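Local atomic coordinates of 5-carboxymethyl-2-hydroxymuconate delta-isomerase (PDB entry 4PFZ), a protein that probably acts as a metal-binding isomerase or acetylpyruvate hydrolase of the fumarylacetoacetate hydrolase family. Residues G4-P9 and R42-A47; D104-H109 and V253-K258; L114-G119 and H201-L206; R146-K151 and K159-F164; S240-V243 and G247-T250. One frame throughout, in Å; residues are numbered along the deposited sequence.

Interaction 1 of 5, residues G4-P9 and R42-A47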
# COMPACT_ATOMS: atom_id res chain seq x y z
N GLY B 4 -1.72 -7.65 21.30
CA GLY B 4 -1.59 -6.26 20.90
C GLY B 4 -0.23 -5.65 21.22
O GLY B 4 0.67 -6.33 21.69
N ARG B 5 -0.10 -4.36 20.93
CA ARG B 5 1.12 -3.61 21.23
C ARG B 5 0.82 -2.50 22.21
O ARG B 5 -0.21 -1.81 22.10
CB ARG B 5 1.74 -3.04 19.97
CG ARG B 5 2.22 -4.07 18.98
CD ARG B 5 2.48 -3.44 17.63
NE ARG B 5 3.63 -2.54 17.63
CZ ARG B 5 3.57 -1.22 17.50
NH1 ARG B 5 2.39 -0.62 17.38
NH2 ARG B 5 4.68 -0.50 17.49
N ILE B 6 1.72 -2.32 23.17
CA ILE B 6 1.55 -1.27 24.17
C ILE B 6 2.76 -0.34 24.28
O ILE B 6 3.89 -0.72 23.96
CB ILE B 6 1.26 -1.86 25.57
CG1 ILE B 6 2.47 -2.63 26.10
CG2 ILE B 6 0.03 -2.75 25.52
CD1 ILE B 6 2.51 -2.74 27.60
N ALA B 7 2.49 0.89 24.71
CA ALA B 7 3.55 1.83 25.05
C ALA B 7 3.75 1.82 26.55
O ALA B 7 2.86 2.23 27.30
CB ALA B 7 3.20 3.22 24.56
N SER B 8 4.90 1.33 27.00
CA SER B 8 5.20 1.26 28.43
C SER B 8 6.16 2.38 28.82
O SER B 8 6.67 3.10 27.95
CB SER B 8 5.79 -0.11 28.79
OG SER B 8 7.06 -0.30 28.20
N PRO B 9 6.41 2.56 30.12
CA PRO B 9 7.47 3.52 30.46
C PRO B 9 8.85 3.01 30.03
O PRO B 9 9.80 3.79 29.93
CB PRO B 9 7.38 3.63 31.99
CG PRO B 9 5.97 3.22 32.31
CD PRO B 9 5.62 2.17 31.31
N ARG B 42 7.98 -10.00 32.19
CA ARG B 42 7.62 -8.63 32.53
C ARG B 42 6.11 -8.43 32.39
O ARG B 42 5.50 -8.86 31.42
CB ARG B 42 8.37 -7.64 31.64
N SER B 43 5.52 -7.80 33.40
CA SER B 43 4.08 -7.58 33.37
C SER B 43 3.75 -6.12 33.61
O SER B 43 4.20 -5.51 34.59
CB SER B 43 3.38 -8.45 34.42
OG SER B 43 2.62 -7.65 35.32
N TRP B 44 2.97 -5.55 32.71
CA TRP B 44 2.38 -4.25 32.93
C TRP B 44 0.89 -4.42 33.14
O TRP B 44 0.23 -5.17 32.41
CB TRP B 44 2.67 -3.32 31.76
CG TRP B 44 4.12 -3.18 31.44
CD1 TRP B 44 5.00 -2.30 31.99
CD2 TRP B 44 4.86 -3.95 30.49
NE1 TRP B 44 6.24 -2.47 31.44
CE2 TRP B 44 6.19 -3.48 30.52
CE3 TRP B 44 4.54 -5.00 29.62
CZ2 TRP B 44 7.19 -4.02 29.71
CZ3 TRP B 44 5.53 -5.52 28.82
CH2 TRP B 44 6.84 -5.04 28.87
N PRO B 45 0.34 -3.75 34.17
CA PRO B 45 -1.12 -3.68 34.18
C PRO B 45 -1.59 -2.87 32.98
O PRO B 45 -0.84 -2.04 32.48
CB PRO B 45 -1.44 -2.97 35.50
CG PRO B 45 -0.17 -2.27 35.87
CD PRO B 45 0.93 -3.15 35.36
N LEU B 46 -2.82 -3.12 32.53
CA LEU B 46 -3.38 -2.42 31.39
C LEU B 46 -3.63 -0.96 31.74
O LEU B 46 -3.61 -0.07 30.88
CB LEU B 46 -4.68 -3.10 30.95
CG LEU B 46 -5.36 -2.60 29.68
CD1 LEU B 46 -4.37 -2.54 28.53
CD2 LEU B 46 -6.51 -3.53 29.34
N ALA B 47 -3.85 -0.72 33.03
CA ALA B 47 -4.13 0.62 33.54
C ALA B 47 -2.93 1.55 33.38
O ALA B 47 -3.10 2.75 33.15
CB ALA B 47 -4.54 0.54 35.00

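Interaction 2 of 5, residues D104-H109 and V253-K258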
# COMPACT_ATOMS: atom_id res chain seq x y z
N ASP B 104 -9.78 21.04 4.22
CA ASP B 104 -10.66 21.17 3.06
C ASP B 104 -11.64 20.02 2.86
O ASP B 104 -12.52 20.10 2.01
CB ASP B 104 -9.81 21.31 1.79
CG ASP B 104 -9.08 20.03 1.44
OD1 ASP B 104 -8.55 19.37 2.37
OD2 ASP B 104 -9.03 19.67 0.24
N ALA B 105 -11.48 18.95 3.63
CA ALA B 105 -12.25 17.72 3.39
C ALA B 105 -13.65 17.76 4.02
O ALA B 105 -13.78 17.74 5.24
CB ALA B 105 -11.46 16.52 3.89
N ASP B 106 -14.68 17.79 3.18
CA ASP B 106 -16.08 17.82 3.63
C ASP B 106 -16.98 17.02 2.70
O ASP B 106 -17.06 17.33 1.51
CB ASP B 106 -16.62 19.26 3.70
CG ASP B 106 -15.65 20.24 4.33
OD1 ASP B 106 -15.16 19.96 5.44
OD2 ASP B 106 -15.41 21.30 3.72
N PRO B 107 -17.68 16.01 3.22
CA PRO B 107 -17.61 15.50 4.58
C PRO B 107 -16.60 14.36 4.69
O PRO B 107 -16.28 13.75 3.68
CB PRO B 107 -19.02 14.97 4.83
CG PRO B 107 -19.42 14.45 3.48
CD PRO B 107 -18.75 15.34 2.45
N VAL B 108 -16.12 14.08 5.89
CA VAL B 108 -15.28 12.92 6.13
C VAL B 108 -16.13 11.92 6.90
O VAL B 108 -16.76 12.29 7.90
CB VAL B 108 -13.99 13.31 6.90
CG1 VAL B 108 -13.19 12.07 7.30
CG2 VAL B 108 -13.12 14.26 6.06
N HIS B 109 -16.16 10.67 6.45
CA HIS B 109 -17.07 9.67 7.02
C HIS B 109 -16.36 8.60 7.86
O HIS B 109 -15.26 8.17 7.54
CB HIS B 109 -17.86 8.98 5.91
CG HIS B 109 -19.03 9.77 5.41
ND1 HIS B 109 -19.98 9.24 4.56
CD2 HIS B 109 -19.42 11.04 5.66
CE1 HIS B 109 -20.89 10.16 4.29
NE2 HIS B 109 -20.58 11.26 4.95
N VAL B 253 -11.68 13.12 17.37
CA VAL B 253 -11.58 13.70 16.03
C VAL B 253 -11.25 15.19 16.14
O VAL B 253 -11.87 15.91 16.92
CB VAL B 253 -12.90 13.52 15.25
CG1 VAL B 253 -12.81 14.13 13.85
CG2 VAL B 253 -13.26 12.05 15.15
N VAL B 254 -10.28 15.63 15.35
CA VAL B 254 -9.87 17.03 15.33
C VAL B 254 -9.75 17.48 13.88
O VAL B 254 -9.24 16.73 13.04
CB VAL B 254 -8.52 17.26 16.06
CG1 VAL B 254 -7.95 18.64 15.76
CG2 VAL B 254 -8.68 17.06 17.56
N ARG B 255 -10.21 18.69 13.56
CA ARG B 255 -9.94 19.20 12.22
C ARG B 255 -8.73 20.12 12.21
O ARG B 255 -8.55 20.96 13.10
CB ARG B 255 -11.15 19.93 11.62
CG ARG B 255 -10.94 20.26 10.13
CD ARG B 255 -12.14 20.90 9.47
NE ARG B 255 -13.31 20.01 9.42
CZ ARG B 255 -13.55 19.14 8.44
NH1 ARG B 255 -12.70 19.02 7.43
NH2 ARG B 255 -14.64 18.39 8.47
N LYS B 256 -7.88 19.94 11.20
CA LYS B 256 -6.66 20.71 11.02
C LYS B 256 -6.97 22.14 10.60
O LYS B 256 -7.96 22.38 9.92
CB LYS B 256 -5.75 20.05 9.98
N GLY B 257 -6.11 23.07 11.00
CA GLY B 257 -6.29 24.46 10.66
C GLY B 257 -6.11 24.71 9.18
O GLY B 257 -5.57 23.87 8.46
N LYS B 258 -6.56 25.87 8.72
CA LYS B 258 -6.47 26.22 7.30
C LYS B 258 -5.20 27.01 7.02
O LYS B 258 -4.14 26.42 6.76
CB LYS B 258 -7.70 27.02 6.87

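Interaction 3 of 5, residues L114-G119 and H201-L206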
# COMPACT_ATOMS: atom_id res chain seq x y z
N LEU B 114 -14.93 -4.90 10.70
CA LEU B 114 -14.14 -5.98 11.26
C LEU B 114 -12.88 -6.13 10.42
O LEU B 114 -12.95 -6.11 9.20
CB LEU B 114 -14.95 -7.29 11.27
CG LEU B 114 -14.19 -8.56 11.66
CD1 LEU B 114 -13.81 -8.51 13.12
CD2 LEU B 114 -15.05 -9.79 11.37
N ALA B 115 -11.74 -6.24 11.09
CA ALA B 115 -10.43 -6.38 10.45
C ALA B 115 -9.83 -7.77 10.61
O ALA B 115 -9.73 -8.27 11.73
CB ALA B 115 -9.47 -5.33 11.01
N ILE B 116 -9.45 -8.39 9.50
CA ILE B 116 -8.66 -9.62 9.48
C ILE B 116 -7.18 -9.28 9.61
O ILE B 116 -6.71 -8.37 8.92
CB ILE B 116 -8.88 -10.41 8.16
CG1 ILE B 116 -10.37 -10.68 7.93
CG2 ILE B 116 -8.02 -11.68 8.12
CD1 ILE B 116 -10.69 -11.03 6.49
N VAL B 117 -6.45 -9.98 10.46
CA VAL B 117 -4.99 -9.82 10.48
C VAL B 117 -4.36 -11.13 10.03
O VAL B 117 -4.55 -12.17 10.65
CB VAL B 117 -4.45 -9.41 11.87
CG1 VAL B 117 -2.95 -9.12 11.79
CG2 VAL B 117 -5.21 -8.18 12.41
N ILE B 118 -3.62 -11.07 8.93
CA ILE B 118 -2.89 -12.21 8.38
C ILE B 118 -1.74 -12.61 9.30
O ILE B 118 -1.02 -11.75 9.80
CB ILE B 118 -2.33 -11.86 6.96
CG1 ILE B 118 -3.48 -11.57 5.99
CG2 ILE B 118 -1.45 -12.98 6.42
CD1 ILE B 118 -4.39 -12.79 5.75
N GLY B 119 -1.57 -13.91 9.53
CA GLY B 119 -0.53 -14.38 10.42
C GLY B 119 0.57 -15.17 9.73
O GLY B 119 1.55 -15.55 10.35
N HIS B 201 -19.47 -11.00 0.94
CA HIS B 201 -18.33 -11.90 0.78
C HIS B 201 -17.76 -12.17 2.16
O HIS B 201 -17.28 -11.24 2.83
CB HIS B 201 -17.27 -11.28 -0.15
CG HIS B 201 -17.83 -10.86 -1.48
ND1 HIS B 201 -18.17 -9.56 -1.76
CD2 HIS B 201 -18.14 -11.59 -2.58
CE1 HIS B 201 -18.65 -9.50 -2.99
NE2 HIS B 201 -18.64 -10.71 -3.51
N ASP B 202 -17.82 -13.42 2.60
CA ASP B 202 -17.39 -13.76 3.95
C ASP B 202 -15.87 -13.71 4.06
O ASP B 202 -15.17 -13.39 3.10
CB ASP B 202 -17.93 -15.14 4.39
CG ASP B 202 -17.59 -16.24 3.41
OD1 ASP B 202 -16.48 -16.23 2.83
OD2 ASP B 202 -18.43 -17.15 3.22
N ILE B 203 -15.38 -14.02 5.25
CA ILE B 203 -13.97 -13.87 5.58
C ILE B 203 -13.08 -14.70 4.66
O ILE B 203 -12.04 -14.23 4.17
CB ILE B 203 -13.70 -14.27 7.04
CG1 ILE B 203 -14.45 -13.33 7.98
CG2 ILE B 203 -12.22 -14.28 7.35
CD1 ILE B 203 -14.24 -11.87 7.66
N GLY B 204 -13.48 -15.94 4.42
CA GLY B 204 -12.71 -16.83 3.58
C GLY B 204 -12.69 -16.41 2.13
O GLY B 204 -11.66 -16.52 1.47
N ARG B 205 -13.83 -15.92 1.64
CA ARG B 205 -13.93 -15.43 0.26
C ARG B 205 -13.03 -14.22 0.07
O ARG B 205 -12.35 -14.10 -0.95
CB ARG B 205 -15.37 -15.07 -0.09
CG ARG B 205 -15.53 -14.39 -1.46
CD ARG B 205 -14.93 -15.25 -2.58
NE ARG B 205 -15.37 -14.83 -3.90
CZ ARG B 205 -14.74 -15.14 -5.03
NH1 ARG B 205 -13.64 -15.87 -5.00
NH2 ARG B 205 -15.22 -14.71 -6.20
N LEU B 206 -13.00 -13.33 1.05
CA LEU B 206 -12.17 -12.14 0.95
C LEU B 206 -10.68 -12.50 0.93
O LEU B 206 -9.92 -11.93 0.15
CB LEU B 206 -12.46 -11.17 2.10
CG LEU B 206 -13.79 -10.41 2.00
CD1 LEU B 206 -14.03 -9.54 3.23
CD2 LEU B 206 -13.84 -9.56 0.73

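Interaction 4 of 5, residues R146-K151 and K159-F164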
# COMPACT_ATOMS: atom_id res chain seq x y z
N ARG B 146 -15.36 11.84 1.58
CA ARG B 146 -16.31 11.48 0.51
C ARG B 146 -16.24 12.39 -0.71
O ARG B 146 -16.49 11.95 -1.82
CB ARG B 146 -17.75 11.47 1.04
CG ARG B 146 -18.02 10.56 2.22
CD ARG B 146 -17.53 9.13 1.97
NE ARG B 146 -18.03 8.57 0.72
CZ ARG B 146 -19.18 7.92 0.59
NH1 ARG B 146 -19.99 7.77 1.64
NH2 ARG B 146 -19.54 7.44 -0.59
N ASP B 147 -15.92 13.67 -0.50
CA ASP B 147 -15.82 14.60 -1.63
C ASP B 147 -14.68 14.20 -2.57
O ASP B 147 -14.82 14.23 -3.80
CB ASP B 147 -15.62 16.04 -1.13
CG ASP B 147 -14.51 16.16 -0.08
OD1 ASP B 147 -14.20 15.15 0.60
OD2 ASP B 147 -13.96 17.27 0.08
N GLN B 148 -13.55 13.82 -1.98
CA GLN B 148 -12.37 13.41 -2.74
C GLN B 148 -12.61 12.11 -3.48
O GLN B 148 -12.08 11.91 -4.57
CB GLN B 148 -11.16 13.28 -1.81
CG GLN B 148 -10.83 14.59 -1.11
CD GLN B 148 -9.66 14.49 -0.16
OE1 GLN B 148 -9.05 13.42 -0.01
NE2 GLN B 148 -9.34 15.60 0.50
N GLN B 149 -13.39 11.22 -2.86
CA GLN B 149 -13.79 9.99 -3.51
C GLN B 149 -14.49 10.30 -4.83
O GLN B 149 -14.14 9.75 -5.87
CB GLN B 149 -14.72 9.17 -2.60
CG GLN B 149 -14.13 7.87 -2.15
CD GLN B 149 -15.09 7.06 -1.29
OE1 GLN B 149 -15.46 7.48 -0.19
NE2 GLN B 149 -15.50 5.90 -1.79
N ARG B 150 -15.44 11.22 -4.79
CA ARG B 150 -16.23 11.53 -5.98
C ARG B 150 -15.41 12.25 -7.05
O ARG B 150 -15.60 12.03 -8.25
CB ARG B 150 -17.45 12.36 -5.60
CG ARG B 150 -18.77 11.61 -5.77
CD ARG B 150 -19.97 12.47 -5.41
NE ARG B 150 -20.40 12.26 -4.04
CZ ARG B 150 -19.96 12.95 -2.99
NH1 ARG B 150 -20.41 12.68 -1.78
NH2 ARG B 150 -19.07 13.92 -3.17
N LYS B 151 -14.51 13.13 -6.62
CA LYS B 151 -13.68 13.90 -7.53
C LYS B 151 -12.65 13.02 -8.25
O LYS B 151 -12.41 13.18 -9.45
CB LYS B 151 -12.95 15.01 -6.77
CG LYS B 151 -11.91 15.77 -7.60
CD LYS B 151 -11.20 16.82 -6.75
CE LYS B 151 -10.02 17.45 -7.48
NZ LYS B 151 -10.47 18.32 -8.61
N LYS B 159 -9.15 7.89 1.19
CA LYS B 159 -9.06 6.98 2.32
C LYS B 159 -7.63 6.85 2.82
O LYS B 159 -7.37 6.04 3.71
CB LYS B 159 -9.61 5.61 1.92
CG LYS B 159 -11.09 5.61 1.54
CD LYS B 159 -11.46 4.31 0.88
CE LYS B 159 -12.95 4.17 0.63
NZ LYS B 159 -13.71 3.99 1.90
N GLY B 160 -6.74 7.67 2.26
CA GLY B 160 -5.31 7.48 2.48
C GLY B 160 -4.59 8.51 3.33
O GLY B 160 -3.37 8.43 3.50
N HIS B 161 -5.33 9.48 3.87
CA HIS B 161 -4.69 10.53 4.66
C HIS B 161 -4.08 9.95 5.94
O HIS B 161 -4.50 8.90 6.40
CB HIS B 161 -5.69 11.62 5.01
CG HIS B 161 -6.21 12.35 3.82
ND1 HIS B 161 -5.61 13.48 3.32
CD2 HIS B 161 -7.27 12.10 3.00
CE1 HIS B 161 -6.27 13.90 2.25
NE2 HIS B 161 -7.28 13.08 2.04
N ASP B 162 -3.07 10.61 6.49
CA ASP B 162 -2.56 10.17 7.79
C ASP B 162 -3.73 10.17 8.80
O ASP B 162 -4.59 11.08 8.79
CB ASP B 162 -1.41 11.08 8.29
CG ASP B 162 -0.10 10.94 7.48
OD1 ASP B 162 0.01 10.11 6.54
OD2 ASP B 162 0.85 11.70 7.78
N THR B 163 -3.74 9.15 9.66
CA THR B 163 -4.76 8.89 10.71
C THR B 163 -6.08 8.31 10.20
O THR B 163 -7.00 8.13 10.99
CB THR B 163 -5.11 10.15 11.58
OG1 THR B 163 -5.98 11.04 10.85
CG2 THR B 163 -3.84 10.87 12.06
N PHE B 164 -6.21 8.02 8.90
CA PHE B 164 -7.49 7.59 8.37
C PHE B 164 -7.66 6.07 8.46
O PHE B 164 -8.61 5.53 7.91
CB PHE B 164 -7.69 8.05 6.93
CG PHE B 164 -8.28 9.45 6.81
CD1 PHE B 164 -8.11 10.37 7.82
CD2 PHE B 164 -9.01 9.82 5.68
CE1 PHE B 164 -8.65 11.66 7.71
CE2 PHE B 164 -9.57 11.08 5.56
CZ PHE B 164 -9.38 12.01 6.57
O HOH W 1 -16.38 5.65 1.40

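Interaction 5 of 5, residues S240-V243 and G247-T250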
# COMPACT_ATOMS: atom_id res chain seq x y z
N SER B 240 -16.69 5.60 18.30
CA SER B 240 -16.43 4.32 18.96
C SER B 240 -17.04 3.16 18.18
O SER B 240 -18.25 3.12 17.95
CB SER B 240 -16.96 4.34 20.38
OG SER B 240 -16.13 5.15 21.20
N ILE B 241 -16.19 2.22 17.78
CA ILE B 241 -16.63 1.06 17.04
C ILE B 241 -16.48 -0.18 17.90
O ILE B 241 -15.39 -0.47 18.40
CB ILE B 241 -15.84 0.87 15.73
CG1 ILE B 241 -15.94 2.14 14.87
CG2 ILE B 241 -16.35 -0.35 14.97
CD1 ILE B 241 -14.79 2.32 13.91
N THR B 242 -17.57 -0.89 18.09
CA THR B 242 -17.58 -2.05 18.95
C THR B 242 -17.87 -3.30 18.14
O THR B 242 -18.84 -3.37 17.38
CB THR B 242 -18.62 -1.90 20.08
OG1 THR B 242 -18.26 -0.79 20.91
CG2 THR B 242 -18.68 -3.15 20.93
N VAL B 243 -17.02 -4.29 18.30
CA VAL B 243 -17.32 -5.59 17.72
C VAL B 243 -17.50 -6.59 18.84
O VAL B 243 -16.69 -6.67 19.76
CB VAL B 243 -16.22 -6.07 16.77
CG1 VAL B 243 -16.54 -7.44 16.20
CG2 VAL B 243 -16.05 -5.06 15.66
N GLY B 247 -14.07 -6.05 21.33
CA GLY B 247 -14.07 -4.92 22.25
C GLY B 247 -14.46 -3.66 21.51
O GLY B 247 -15.26 -3.70 20.58
N THR B 248 -13.85 -2.54 21.89
CA THR B 248 -14.25 -1.25 21.34
C THR B 248 -13.04 -0.43 20.93
O THR B 248 -12.10 -0.29 21.70
CB THR B 248 -15.11 -0.46 22.36
OG1 THR B 248 -16.25 -1.24 22.75
CG2 THR B 248 -15.59 0.85 21.77
N LEU B 249 -13.07 0.09 19.71
CA LEU B 249 -12.03 0.99 19.19
C LEU B 249 -12.55 2.42 19.22
O LEU B 249 -13.53 2.75 18.54
CB LEU B 249 -11.63 0.58 17.77
CG LEU B 249 -10.72 1.52 16.98
CD1 LEU B 249 -9.36 1.68 17.66
CD2 LEU B 249 -10.55 1.01 15.57
N THR B 250 -11.89 3.27 20.01
CA THR B 250 -12.33 4.66 20.20
C THR B 250 -11.26 5.67 19.75
O THR B 250 -10.08 5.52 20.08
CB THR B 250 -12.67 4.91 21.69
OG1 THR B 250 -13.79 4.10 22.06
CG2 THR B 250 -13.01 6.37 21.94

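Interaction 1 of 5, residues G4-P9 and R42-A47
Carbon-on-carbon packing joins Ile6 to Trp44: the CD1 methyl of Ile6 comes within 3.6 Å of CE3 on the six-membered part of the indole and also reaches CD2, meeting the ring system obliquely. CG1 of Ile6 sits between its own backbone N and carbonyl carbon (chi1 66°), and with CD1 swung on beyond it the branch reaches across to the indole.

The second kind of contact is CH-pi. Ser8 CB lies over one face of Trp44, 3.8 Å from the centroid of the five-membered ring and 22° off the ring normal, so its hydrogens meet the pyrrole half while Ile6 attends to the benzene half. The hydroxyl of Ser8 is engaged elsewhere, bonding to Gly11 O at the start of strand 11-18.

No polar bond links the two segments. Strands 2-8 and 43-45 are not neighbours in a sheet: strands 11-18 and 25-28 are paired between them, and Trp44 also rests on Ala13 and Val49. The indole reaches back over them to close a small apolar core, and antiparallel strands packed this way make up the N-terminal beta region, which matches the Rv2993c-like family.

Interaction 2 of 5, residues D104-H109 and V253-K258
Arg255 reaches from the end of strand 247-255 to the loop ahead of strand 108-118, where its NH1 donates to Ala105 O over 2.8 Å with an N-H...O angle of 154°. The carbonyl oxygen sits at the edge of the guanidinium, slightly out of its plane, and the donor is tilted 30° from the carbonyl plane, so the bond is short but not ideally aligned.

Asp106 approaches differently. Its OD1 lies over one face of the same guanidinium, 3.3 Å from Arg255 NH1, with the carboxylate and guanidinium planes 62° apart. This salt bridge rests on charge alone, since no N-H of the arginine is aimed at the oxygen.

Other donors of the arginine are engaged too. NH2 makes a salt bridge with Glu234, and NH1 has a further, weak bond to Pro102 O. The backbone N of Arg255 donates to Asp235, while that of Asp106 is bonded to Asp147 at the start of helix 146-152. A bend at chi3 turns the guanidinium out of the line of the otherwise extended chain and in among these acceptors.

One cation is therefore shared between the carbonyl of Ala105, more weakly that of Pro102, and two carboxylates, of Asp106 and Glu234. Their combined field would be expected to keep Arg255 protonated, while the bond to Ala105 O and the Glu234 salt bridge together would set its position.

Interaction 3 of 5, residues L114-G119 and H201-L206
Ile116 lays its CD1 methyl against both methyls of Ile203, 3.7 Å from CG2 and 3.8 Å from CD1. CG1 of Ile116 follows at slightly longer range, so two consecutive carbons of the strand residue lie against the branched end of the helix residue. The two side chains run alongside each other, pointing opposite ways, which gives a broad overlap of methyls and methylenes. Ile203 adopts two conformers, and its distances and torsions here hold for the one described.

In Ile116, CG1 points opposite the carbonyl carbon (chi1 -55°) and CD1 extends onward, stretching that branch out from strand 108-118 toward the helix. In this conformer Ile203 folds its CD1 back instead (chi2 -49°), and CG2 and CD1 both face Ile116. The CD1 of Ile203 also approaches Leu114 CD2, more loosely at 4.3 Å. Leu114 and Ile116 alternate with Ala115 and thus present the same face of the strand, and Thr224 and Ile134 flank the contact.

On the helix side, Asp202 is the N-cap of helix 203-213: its OD1 accepts from Arg205 N at 2.9 Å, nearly along the C-O axis, with an N-H...O angle of 158°. This polar group closes the first turn on which Ile203 is carried, and its carboxylate lies at the solvent side, away from the isoleucines.

What joins helix to strand here is dispersion and the burial of hydrocarbon, with no directed bond across the interface. Beside it Leu114 O accepts from Thr224 OG1, and at the capped helix end the aspartate would also interact favourably with the helix dipole.

Interaction 4 of 5, residues R146-K151 and K159-F164
Gln148 and His161 approach from opposite directions and meet at the edge of the imidazole. His161 NE2 donates to Gln148 OE1 over 2.7 Å, and at 175° the N-H...O line is almost straight. The oxygen lies in the ring plane, while the donor falls in the carbonyl plane on a lone pair. The amide and ring planes are nonetheless 50° apart. Gln148 reaches the ring with an extended chain, CG being opposite the carbonyl carbon (chi1 -60°).

His161 is steadied from its base as well: its CB stands 3.7 Å above the plane of the Phe164 ring, over the centre, within the type II turn that runs from His161 to Phe164.

The neighbouring pair, Gln149 and Lys159, cross at a slant. Lys159 CE comes within 3.9 Å of Gln149 NE2, and their polar ends are joined through a water that donates to Gln149 OE1 at 2.6 Å and accepts from Lys159 NZ at 3.2 Å. The ammonium has stronger partners beyond, a salt bridge to Asp142 and a hydrogen bond to Ser144. Within the same turn as His161, Asp162 forms a salt bridge to Lys123 of the second subunit, and His161 itself packs on Val213 of that subunit, which places the contact at the dimer interface.

The histidine bond thus ties helix 146-152 to the turn before strand 165-172, and the water bridge ties the helix to Lys159 just ahead of that turn. Being straight and in the plane of the ring, the bond from NE2 to the amide oxygen would hold the imidazole against rotation.

Interaction 5 of 5, residues S240-V243 and G247-T250
Strands 240-243 and 247-250 run antiparallel, 4.5 Å apart at their closest with 161° between their directions, and Ile241 with Leu249 and Val243 with Gly247 form the hydrogen-bonded pairs. Ile241 N donates to Leu249 O at 2.8 Å and Leu249 N returns a bond to Ile241 O at 2.7 Å. The Val243 and Gly247 pair is less straight, with an angle of 147° at the hydrogen of Gly247 N. Ser240 CA, Thr248 CA and Thr242 CA add CA-H...O contacts to Leu249 O, Ile241 O and Gly247 O, respectively.

This is a beta hairpin, strand 238-243 turning back into strand 247-255, set in a five-stranded mixed sheet where strand 181-186 flanks one arm and strand 99-101 the other. Gly247 has a positive phi, in a backbone conformation open in practice to glycine.

The non-hydrogen-bonded pairs put their hydroxyls together on one face. Ser240 OG and Thr250 OG1 are bonded at 2.7 Å, as are Thr242 OG1 and Thr248 OG1 at 2.8 Å; either partner could donate. In both threonines of the latter pair the hydroxyl is opposite the carbonyl carbon, which brings the two oxygens across the gap as the side chains meet at a slant. Thr248 CG2 also reaches back to Ser240 CB, 4.0 Å away. On the other face Ile241, Val243 and Leu249 turn apolar side chains onto Ile139 of strand 134-145.

How the interactions relate
From the N terminus, interaction 1 comes first, closing a loop of 32 residues within the N-terminal beta region before any other contact opens; it touches none of them. Interaction 2 then spans the 143 residues between its segments, joining Arg255 at the end of strand 247-255 to Ala105 and Asp106 in the loop before strand 108-118, and interactions 3, 4 and 5 all fall within its span. Interaction 3 fastens the far end of that strand to helix 203-213, and its loop encloses the short one of interaction 4. Interaction 5, a hairpin, follows and leads along strand 247-255 into interaction 2. Interactions 2 and 4 touch through Pro107 and Arg146, while Leu114 packs on Val243 between interactions 3 and 5.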